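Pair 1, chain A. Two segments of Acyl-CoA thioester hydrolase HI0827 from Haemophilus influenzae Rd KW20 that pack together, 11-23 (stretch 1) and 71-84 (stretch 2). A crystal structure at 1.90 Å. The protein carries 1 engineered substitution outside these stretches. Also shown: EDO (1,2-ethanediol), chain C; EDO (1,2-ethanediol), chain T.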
# COMPACT_ATOMS: atom_id res chain seq x y z
N GLN A 11 -2.36 31.28 12.76
CA GLN A 11 -2.82 31.02 11.40
C GLN A 11 -1.65 30.42 10.62
O GLN A 11 -0.49 30.59 11.01
CB GLN A 11 -3.31 32.34 10.78
CG GLN A 11 -4.10 33.18 11.79
CD GLN A 11 -5.02 34.21 11.17
OE1 GLN A 11 -5.80 34.87 11.87
NE2 GLN A 11 -4.94 34.37 9.84
N SER A 12 -1.96 29.70 9.55
CA SER A 12 -0.93 29.13 8.66
C SER A 12 -0.11 30.18 7.92
O SER A 12 -0.60 31.26 7.58
CB SER A 12 -1.53 28.13 7.64
OG SER A 12 -2.95 28.08 7.71
N LYS A 13 1.15 29.86 7.69
CA LYS A 13 1.99 30.65 6.78
C LYS A 13 2.35 29.79 5.58
O LYS A 13 2.70 28.60 5.73
CB LYS A 13 3.27 31.10 7.46
CG LYS A 13 3.10 32.10 8.56
CD LYS A 13 4.45 32.76 8.88
CE LYS A 13 4.38 33.59 10.18
NZ LYS A 13 5.52 34.59 10.25
N GLY A 14 2.31 30.41 4.40
CA GLY A 14 2.75 29.75 3.20
C GLY A 14 1.63 29.53 2.19
O GLY A 14 0.49 29.91 2.42
N VAL A 15 1.98 28.90 1.08
CA VAL A 15 1.00 28.54 0.09
C VAL A 15 0.57 27.10 0.35
O VAL A 15 1.31 26.32 0.93
CB VAL A 15 1.53 28.75 -1.34
CG1 VAL A 15 1.86 30.19 -1.52
CG2 VAL A 15 2.76 27.92 -1.63
N LEU A 16 -0.62 26.74 -0.10
CA LEU A 16 -1.11 25.41 0.15
C LEU A 16 -0.38 24.50 -0.84
O LEU A 16 -0.41 24.72 -2.04
CB LEU A 16 -2.60 25.30 -0.02
CG LEU A 16 -3.20 23.88 0.18
CD1 LEU A 16 -3.21 23.50 1.63
CD2 LEU A 16 -4.59 23.92 -0.30
N LEU A 17 0.30 23.53 -0.29
CA LEU A 17 1.05 22.55 -1.06
C LEU A 17 0.23 21.29 -1.38
O LEU A 17 0.22 20.79 -2.52
CB LEU A 17 2.28 22.14 -0.30
CG LEU A 17 3.17 23.27 0.21
CD1 LEU A 17 4.19 22.72 1.16
CD2 LEU A 17 3.82 24.00 -0.97
N LEU A 18 -0.42 20.77 -0.33
CA LEU A 18 -1.08 19.49 -0.39
C LEU A 18 -2.23 19.50 0.55
O LEU A 18 -2.18 20.16 1.57
CB LEU A 18 -0.20 18.36 0.11
CG LEU A 18 1.01 17.82 -0.63
CD1 LEU A 18 1.53 16.64 0.19
CD2 LEU A 18 0.66 17.40 -2.01
N ARG A 19 -3.26 18.73 0.20
CA ARG A 19 -4.45 18.56 1.01
C ARG A 19 -5.01 17.16 0.81
O ARG A 19 -5.28 16.74 -0.33
CB ARG A 19 -5.53 19.58 0.67
CG ARG A 19 -6.66 19.64 1.70
CD ARG A 19 -7.45 20.92 1.50
NE ARG A 19 -8.43 21.25 2.53
CZ ARG A 19 -9.75 21.12 2.47
NH1 ARG A 19 -10.36 20.55 1.44
NH2 ARG A 19 -10.49 21.53 3.48
N THR A 20 -5.26 16.48 1.92
CA THR A 20 -5.70 15.09 1.88
C THR A 20 -6.49 14.69 3.16
O THR A 20 -6.63 15.47 4.06
CB THR A 20 -4.56 14.11 1.54
OG1 THR A 20 -5.13 12.88 1.12
CG2 THR A 20 -3.62 13.82 2.66
N LEU A 21 -7.00 13.47 3.19
CA LEU A 21 -7.69 12.95 4.36
C LEU A 21 -6.81 11.89 5.03
O LEU A 21 -6.27 11.00 4.36
CB LEU A 21 -9.02 12.33 3.95
CG LEU A 21 -9.94 12.08 5.15
CD1 LEU A 21 -10.62 13.36 5.57
CD2 LEU A 21 -10.96 11.02 4.87
N ALA A 22 -6.70 11.96 6.35
CA ALA A 22 -5.99 10.93 7.11
C ALA A 22 -6.84 9.64 7.16
O ALA A 22 -8.03 9.64 7.54
CB ALA A 22 -5.62 11.42 8.47
N MET A 23 -6.24 8.56 6.68
CA MET A 23 -6.89 7.25 6.55
C MET A 23 -6.38 6.16 7.54
O MET A 23 -5.19 6.23 7.99
CB MET A 23 -6.68 6.75 5.12
CG MET A 23 -7.40 7.54 3.99
SD MET A 23 -9.19 7.64 4.10
CE MET A 23 -9.80 6.09 3.36
N PRO A 71 -0.59 15.11 17.63
CA PRO A 71 -0.93 13.97 16.79
C PRO A 71 -2.01 14.26 15.73
O PRO A 71 -2.84 15.16 15.92
CB PRO A 71 -1.42 12.93 17.79
CG PRO A 71 -1.87 13.67 18.95
CD PRO A 71 -1.08 14.96 19.01
N ILE A 72 -2.00 13.50 14.65
CA ILE A 72 -3.10 13.53 13.68
C ILE A 72 -4.01 12.34 13.86
O ILE A 72 -3.57 11.25 14.15
CB ILE A 72 -2.55 13.54 12.19
CG1 ILE A 72 -1.71 14.77 11.94
CG2 ILE A 72 -3.71 13.47 11.18
CD1 ILE A 72 -1.08 14.80 10.62
N SER A 73 -5.32 12.55 13.73
CA SER A 73 -6.30 11.50 13.88
C SER A 73 -6.85 11.04 12.53
O SER A 73 -6.96 11.81 11.60
CB SER A 73 -7.48 11.97 14.73
OG SER A 73 -7.03 12.19 16.05
N VAL A 74 -7.26 9.79 12.48
CA VAL A 74 -8.03 9.29 11.33
C VAL A 74 -9.26 10.18 11.05
O VAL A 74 -10.02 10.52 11.96
CB VAL A 74 -8.49 7.81 11.56
CG1 VAL A 74 -9.42 7.35 10.45
CG2 VAL A 74 -7.29 6.91 11.62
N GLY A 75 -9.46 10.53 9.79
CA GLY A 75 -10.61 11.35 9.44
C GLY A 75 -10.36 12.86 9.46
O GLY A 75 -11.21 13.60 8.98
N ASP A 76 -9.21 13.30 10.01
CA ASP A 76 -8.79 14.72 9.98
C ASP A 76 -8.47 15.07 8.51
O ASP A 76 -7.94 14.26 7.78
CB ASP A 76 -7.45 14.94 10.76
CG ASP A 76 -7.62 14.98 12.28
OD1 ASP A 76 -8.76 14.94 12.80
OD2 ASP A 76 -6.56 15.04 12.95
N VAL A 77 -8.79 16.29 8.10
CA VAL A 77 -8.30 16.85 6.85
C VAL A 77 -6.91 17.36 7.15
O VAL A 77 -6.72 18.03 8.16
CB VAL A 77 -9.19 17.96 6.35
CG1 VAL A 77 -8.57 18.65 5.13
CG2 VAL A 77 -10.58 17.44 6.05
N VAL A 78 -5.94 17.00 6.30
CA VAL A 78 -4.54 17.34 6.51
C VAL A 78 -4.02 18.20 5.34
O VAL A 78 -4.08 17.76 4.18
CB VAL A 78 -3.68 16.08 6.70
CG1 VAL A 78 -2.17 16.42 6.92
CG2 VAL A 78 -4.23 15.22 7.86
N CYS A 79 -3.58 19.42 5.66
CA CYS A 79 -2.99 20.39 4.71
C CYS A 79 -1.53 20.63 5.00
O CYS A 79 -1.17 20.74 6.19
CB CYS A 79 -3.66 21.75 4.84
SG CYS A 79 -5.39 21.72 4.53
N CYS A 80 -0.73 20.83 3.94
CA CYS A 80 0.70 21.19 4.06
C CYS A 80 0.90 22.53 3.39
O CYS A 80 0.47 22.71 2.26
CB CYS A 80 1.61 20.15 3.42
SG CYS A 80 1.65 18.55 4.27
N TYR A 81 1.45 23.49 4.13
CA TYR A 81 1.75 24.82 3.62
C TYR A 81 3.24 25.04 3.58
O TYR A 81 4.00 24.57 4.46
CB TYR A 81 1.12 25.89 4.48
CG TYR A 81 -0.37 25.91 4.49
CD1 TYR A 81 -1.08 25.12 5.39
CD2 TYR A 81 -1.08 26.72 3.59
CE1 TYR A 81 -2.43 25.12 5.41
CE2 TYR A 81 -2.45 26.71 3.60
CZ TYR A 81 -3.13 25.91 4.52
OH TYR A 81 -4.51 25.96 4.58
N GLY A 82 3.67 25.74 2.54
CA GLY A 82 5.08 25.95 2.28
C GLY A 82 5.40 27.42 2.17
O GLY A 82 4.63 28.19 1.61
N GLN A 83 6.53 27.80 2.75
CA GLN A 83 7.11 29.10 2.61
C GLN A 83 8.59 28.94 2.20
O GLN A 83 9.40 28.42 2.96
CB GLN A 83 6.99 29.85 3.94
CG GLN A 83 7.55 31.21 3.91
CD GLN A 83 7.44 31.90 5.24
OE1 GLN A 83 6.86 31.35 6.20
NE2 GLN A 83 8.01 33.10 5.33
N CYS A 84 8.92 29.42 0.99
CA CYS A 84 10.30 29.38 0.55
C CYS A 84 11.08 30.47 1.32
O CYS A 84 10.69 31.63 1.31
CB CYS A 84 10.40 29.54 -0.96
SG CYS A 84 12.07 29.70 -1.54
C1 EDO C . -13.00 22.65 0.36
O1 EDO C . -13.12 21.45 1.16
C2 EDO C . -12.39 23.84 1.13
O2 EDO C . -12.94 24.01 2.45
C1 EDO T . 5.83 30.85 -1.24
O1 EDO T . 7.00 31.01 -0.42
C2 EDO T . 6.23 30.54 -2.69
O2 EDO T . 6.40 31.70 -3.55

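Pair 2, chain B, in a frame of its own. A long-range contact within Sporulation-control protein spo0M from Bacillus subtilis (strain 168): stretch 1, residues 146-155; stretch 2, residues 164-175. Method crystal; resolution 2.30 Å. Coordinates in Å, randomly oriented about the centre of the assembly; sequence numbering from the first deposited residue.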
# COMPACT_ATOMS: atom_id res chain seq x y z
N PHE B 146 30.56 1.14 5.78
CA PHE B 146 29.57 2.06 6.34
C PHE B 146 29.24 1.73 7.79
O PHE B 146 29.53 0.63 8.25
CB PHE B 146 28.29 2.04 5.52
CG PHE B 146 28.41 2.72 4.22
CD1 PHE B 146 28.93 2.06 3.12
CD2 PHE B 146 27.99 4.02 4.07
CE1 PHE B 146 29.05 2.70 1.90
CE2 PHE B 146 28.09 4.67 2.85
CZ PHE B 146 28.63 4.00 1.77
N ARG B 147 28.65 2.68 8.50
CA ARG B 147 28.16 2.38 9.85
C ARG B 147 26.73 2.93 9.96
O ARG B 147 26.45 4.07 9.55
CB ARG B 147 29.10 2.98 10.90
CG ARG B 147 28.84 2.52 12.33
CD ARG B 147 28.15 3.60 13.12
NE ARG B 147 28.66 4.92 12.73
CZ ARG B 147 28.03 6.06 13.00
NH1 ARG B 147 26.88 6.05 13.66
NH2 ARG B 147 28.55 7.22 12.60
N LEU B 148 25.81 2.13 10.50
CA LEU B 148 24.42 2.58 10.61
C LEU B 148 24.33 3.73 11.58
O LEU B 148 24.75 3.63 12.73
CB LEU B 148 23.49 1.45 11.07
CG LEU B 148 22.04 1.91 11.23
CD1 LEU B 148 21.43 2.32 9.90
CD2 LEU B 148 21.18 0.86 11.91
N ASN B 149 23.79 4.85 11.11
CA ASN B 149 23.77 6.06 11.92
C ASN B 149 22.41 6.34 12.50
O ASN B 149 22.25 6.49 13.72
CB ASN B 149 24.24 7.28 11.12
CG ASN B 149 24.57 8.47 12.01
OD1 ASN B 149 25.20 8.31 13.06
ND2 ASN B 149 24.13 9.65 11.62
N GLU B 150 21.42 6.43 11.62
CA GLU B 150 20.07 6.72 12.06
C GLU B 150 19.07 5.82 11.37
O GLU B 150 19.37 5.22 10.33
CB GLU B 150 19.72 8.19 11.78
CG GLU B 150 19.59 9.01 13.05
CD GLU B 150 18.50 8.45 13.96
OE1 GLU B 150 17.36 8.28 13.49
OE2 GLU B 150 18.81 8.09 15.10
N ALA B 151 17.92 5.65 11.98
CA ALA B 151 16.80 4.97 11.35
C ALA B 151 15.54 5.63 11.86
O ALA B 151 15.44 5.91 13.06
CB ALA B 151 16.80 3.49 11.64
N ASP B 152 14.62 5.96 10.98
CA ASP B 152 13.37 6.55 11.46
C ASP B 152 12.27 6.34 10.44
O ASP B 152 12.54 6.02 9.28
CB ASP B 152 13.54 8.04 11.76
CG ASP B 152 12.66 8.52 12.94
OD1 ASP B 152 11.63 7.87 13.25
OD2 ASP B 152 13.00 9.55 13.56
N CYS B 153 11.03 6.50 10.87
CA CYS B 153 9.92 6.43 9.94
C CYS B 153 9.61 7.83 9.42
O CYS B 153 9.37 8.76 10.21
CB CYS B 153 8.70 5.77 10.59
SG CYS B 153 9.07 4.06 11.01
N GLU B 154 9.66 7.98 8.10
CA GLU B 154 9.56 9.28 7.46
C GLU B 154 8.33 9.31 6.57
O GLU B 154 7.98 8.32 5.92
CB GLU B 154 10.79 9.57 6.60
CG GLU B 154 12.14 9.50 7.29
CD GLU B 154 12.46 10.69 8.18
OE1 GLU B 154 12.09 11.84 7.85
OE2 GLU B 154 13.17 10.49 9.18
N GLN B 155 7.66 10.45 6.56
CA GLN B 155 6.54 10.69 5.67
C GLN B 155 6.95 10.35 4.22
O GLN B 155 8.02 10.79 3.76
CB GLN B 155 6.13 12.15 5.77
CG GLN B 155 5.31 12.65 4.64
CD GLN B 155 5.14 14.14 4.67
OE1 GLN B 155 6.11 14.89 4.84
NE2 GLN B 155 3.89 14.59 4.57
N PRO B 164 1.57 5.40 5.08
CA PRO B 164 1.96 6.76 4.72
C PRO B 164 3.45 7.05 4.88
O PRO B 164 3.92 8.11 4.44
CB PRO B 164 1.14 7.62 5.68
CG PRO B 164 0.84 6.68 6.88
CD PRO B 164 0.65 5.35 6.24
N PHE B 165 4.18 6.15 5.53
CA PHE B 165 5.60 6.35 5.81
C PHE B 165 6.50 5.24 5.28
O PHE B 165 6.03 4.18 4.93
CB PHE B 165 5.82 6.47 7.32
CG PHE B 165 5.48 5.22 8.06
CD1 PHE B 165 6.43 4.21 8.22
CD2 PHE B 165 4.21 5.04 8.60
CE1 PHE B 165 6.10 3.04 8.90
CE2 PHE B 165 3.88 3.88 9.27
CZ PHE B 165 4.84 2.88 9.41
N VAL B 166 7.81 5.49 5.22
CA VAL B 166 8.73 4.36 5.03
C VAL B 166 9.80 4.41 6.10
O VAL B 166 10.07 5.47 6.66
CB VAL B 166 9.41 4.38 3.62
CG1 VAL B 166 8.38 4.24 2.55
CG2 VAL B 166 10.22 5.64 3.43
N GLN B 167 10.42 3.27 6.41
CA GLN B 167 11.54 3.34 7.34
C GLN B 167 12.82 3.64 6.55
O GLN B 167 13.23 2.89 5.67
CB GLN B 167 11.69 2.04 8.15
CG GLN B 167 12.78 2.17 9.20
CD GLN B 167 12.77 1.09 10.28
OE1 GLN B 167 12.46 -0.08 10.02
NE2 GLN B 167 13.11 1.48 11.50
N GLU B 168 13.44 4.77 6.86
CA GLU B 168 14.66 5.23 6.21
C GLU B 168 15.87 4.94 7.10
O GLU B 168 15.94 5.42 8.25
CB GLU B 168 14.56 6.72 5.90
CG GLU B 168 15.77 7.28 5.13
CD GLU B 168 15.57 8.74 4.76
OE1 GLU B 168 14.43 9.24 4.91
OE2 GLU B 168 16.53 9.40 4.31
N PHE B 169 16.79 4.13 6.57
CA PHE B 169 18.06 3.82 7.22
C PHE B 169 19.16 4.72 6.67
O PHE B 169 19.38 4.77 5.46
CB PHE B 169 18.44 2.35 7.01
CG PHE B 169 17.49 1.39 7.66
CD1 PHE B 169 16.30 1.07 7.05
CD2 PHE B 169 17.77 0.83 8.90
CE1 PHE B 169 15.40 0.20 7.65
CE2 PHE B 169 16.87 -0.03 9.50
CZ PHE B 169 15.68 -0.34 8.88
N GLU B 170 19.85 5.44 7.56
CA GLU B 170 20.93 6.34 7.17
C GLU B 170 22.27 5.84 7.71
O GLU B 170 22.43 5.63 8.93
CB GLU B 170 20.67 7.75 7.66
CG GLU B 170 21.83 8.70 7.45
CD GLU B 170 21.71 9.91 8.35
OE1 GLU B 170 20.60 10.50 8.39
OE2 GLU B 170 22.71 10.28 9.01
N PHE B 171 23.20 5.62 6.78
CA PHE B 171 24.54 5.13 7.05
C PHE B 171 25.55 6.24 6.84
O PHE B 171 25.37 7.10 5.97
CB PHE B 171 24.90 3.97 6.13
CG PHE B 171 23.97 2.81 6.21
CD1 PHE B 171 22.79 2.80 5.48
CD2 PHE B 171 24.31 1.69 6.94
CE1 PHE B 171 21.95 1.73 5.51
CE2 PHE B 171 23.46 0.60 6.98
CZ PHE B 171 22.29 0.62 6.26
N VAL B 172 26.65 6.16 7.57
CA VAL B 172 27.75 7.10 7.46
C VAL B 172 28.99 6.35 6.93
O VAL B 172 29.26 5.21 7.34
CB VAL B 172 28.05 7.75 8.84
CG1 VAL B 172 29.34 8.54 8.81
CG2 VAL B 172 26.92 8.65 9.25
N PRO B 173 29.73 6.98 5.99
CA PRO B 173 30.89 6.29 5.39
C PRO B 173 31.99 6.16 6.42
O PRO B 173 32.31 7.15 7.06
CB PRO B 173 31.31 7.23 4.23
CG PRO B 173 30.71 8.55 4.54
CD PRO B 173 29.43 8.26 5.34
N THR B 174 32.52 4.96 6.61
CA THR B 174 33.65 4.78 7.52
C THR B 174 35.02 4.58 6.86
O THR B 174 36.02 4.47 7.56
CB THR B 174 33.41 3.60 8.43
OG1 THR B 174 33.34 2.41 7.64
CG2 THR B 174 32.10 3.79 9.16
N SER B 175 35.07 4.52 5.53
CA SER B 175 36.33 4.32 4.81
C SER B 175 36.66 5.53 3.95
O SER B 175 35.75 6.30 3.60
CB SER B 175 36.28 3.05 3.95
OG SER B 175 35.58 3.26 2.74

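Both pairs are two antiparallel strands joined by a ladder of backbone hydrogen bonds and interrupted by one beta bulge; 14 central residues superpose with an RMSD of 0.4 Å. The strand directions differ by 141° in pair 1 and 139° in pair 2, and the buried surface is nearly equal, 1027 and 1020 Å².

The bulge lies at matching positions. In pair 1 the carbonyl oxygen of Cys80(A) accepts from two successive amides, Leu17(A) N to Cys80(A) O at 2.7 Å and, weakly, Leu18(A) N to Cys80(A) O at 3.4 Å. In pair 2 Glu170(B) O does the same, 2.7 Å from Asn149(B) N and 3.0 Å from Glu150(B) N. The extra residue, Leu17(A) or Asn149(B), has a psi near -50° and points its CA-to-CB bond toward the other strand, so its side chain must find a place there. The leucine lies against the backbone beside a glycine, Leu17(A) CD1 being 3.4 Å from Gly82(A) N. A CB on Gly82(A) would stand 2.8 Å from Leu17(A) CD1, a clash, so glycine leaves the room the leucine uses. At the matching place pair 2 has Val172(B), and the shorter asparagine fits beside it, with Asn149(B) CB 3.5 Å from Val172(B) CG2. Its amide also donates a hydrogen bond from Asn149(B) ND2 to Glu170(B) OE2 at 3.0 Å, a polar link where pair 1 matches leucine with Cys80(A).

Just before the bulge the solutions converge. Leu16(A) and Leu148(B), both t,p rotamers, have side-chain centres 0.5 Å apart after superposition. Each lays a methyl over the face of a matching aromatic ring: Leu16(A) CD1 is 4.0 Å from the centroid of the Tyr81(A) ring, Leu148(B) CD1 4.1 Å from that of Phe171(B). A branched leucine offers C-H groups to a flat ring, and tyrosine or phenylalanine supplies that surface equally well. In pair 1, Ser12(A) CB covers the opposite face, 3.9 Å from the Tyr81(A) centroid.

Beyond the bulge the chemistry diverges. Arg19(A) extends along its neighbours, its guanidinium having Val77(A) CG1 over one face, with Arg19(A) NE 3.7 Å from Val77(A) CG1. The matching Ala151(B) is small, and faces the bulky Phe169(B) instead, Ala151(B) CB lying 3.9 Å from Phe169(B) CD2. At the next matched pair on this face, Leu21(A) CD1 meets Val77(A) CG2 at 4.1 Å. In pair 2 the matching bridge is Cys153(B) with Gln167(B), and the cysteine also packs against Phe165(B), whose position matches Gly75(A), with Cys153(B) CB 3.6 Å from Phe165(B) CD1.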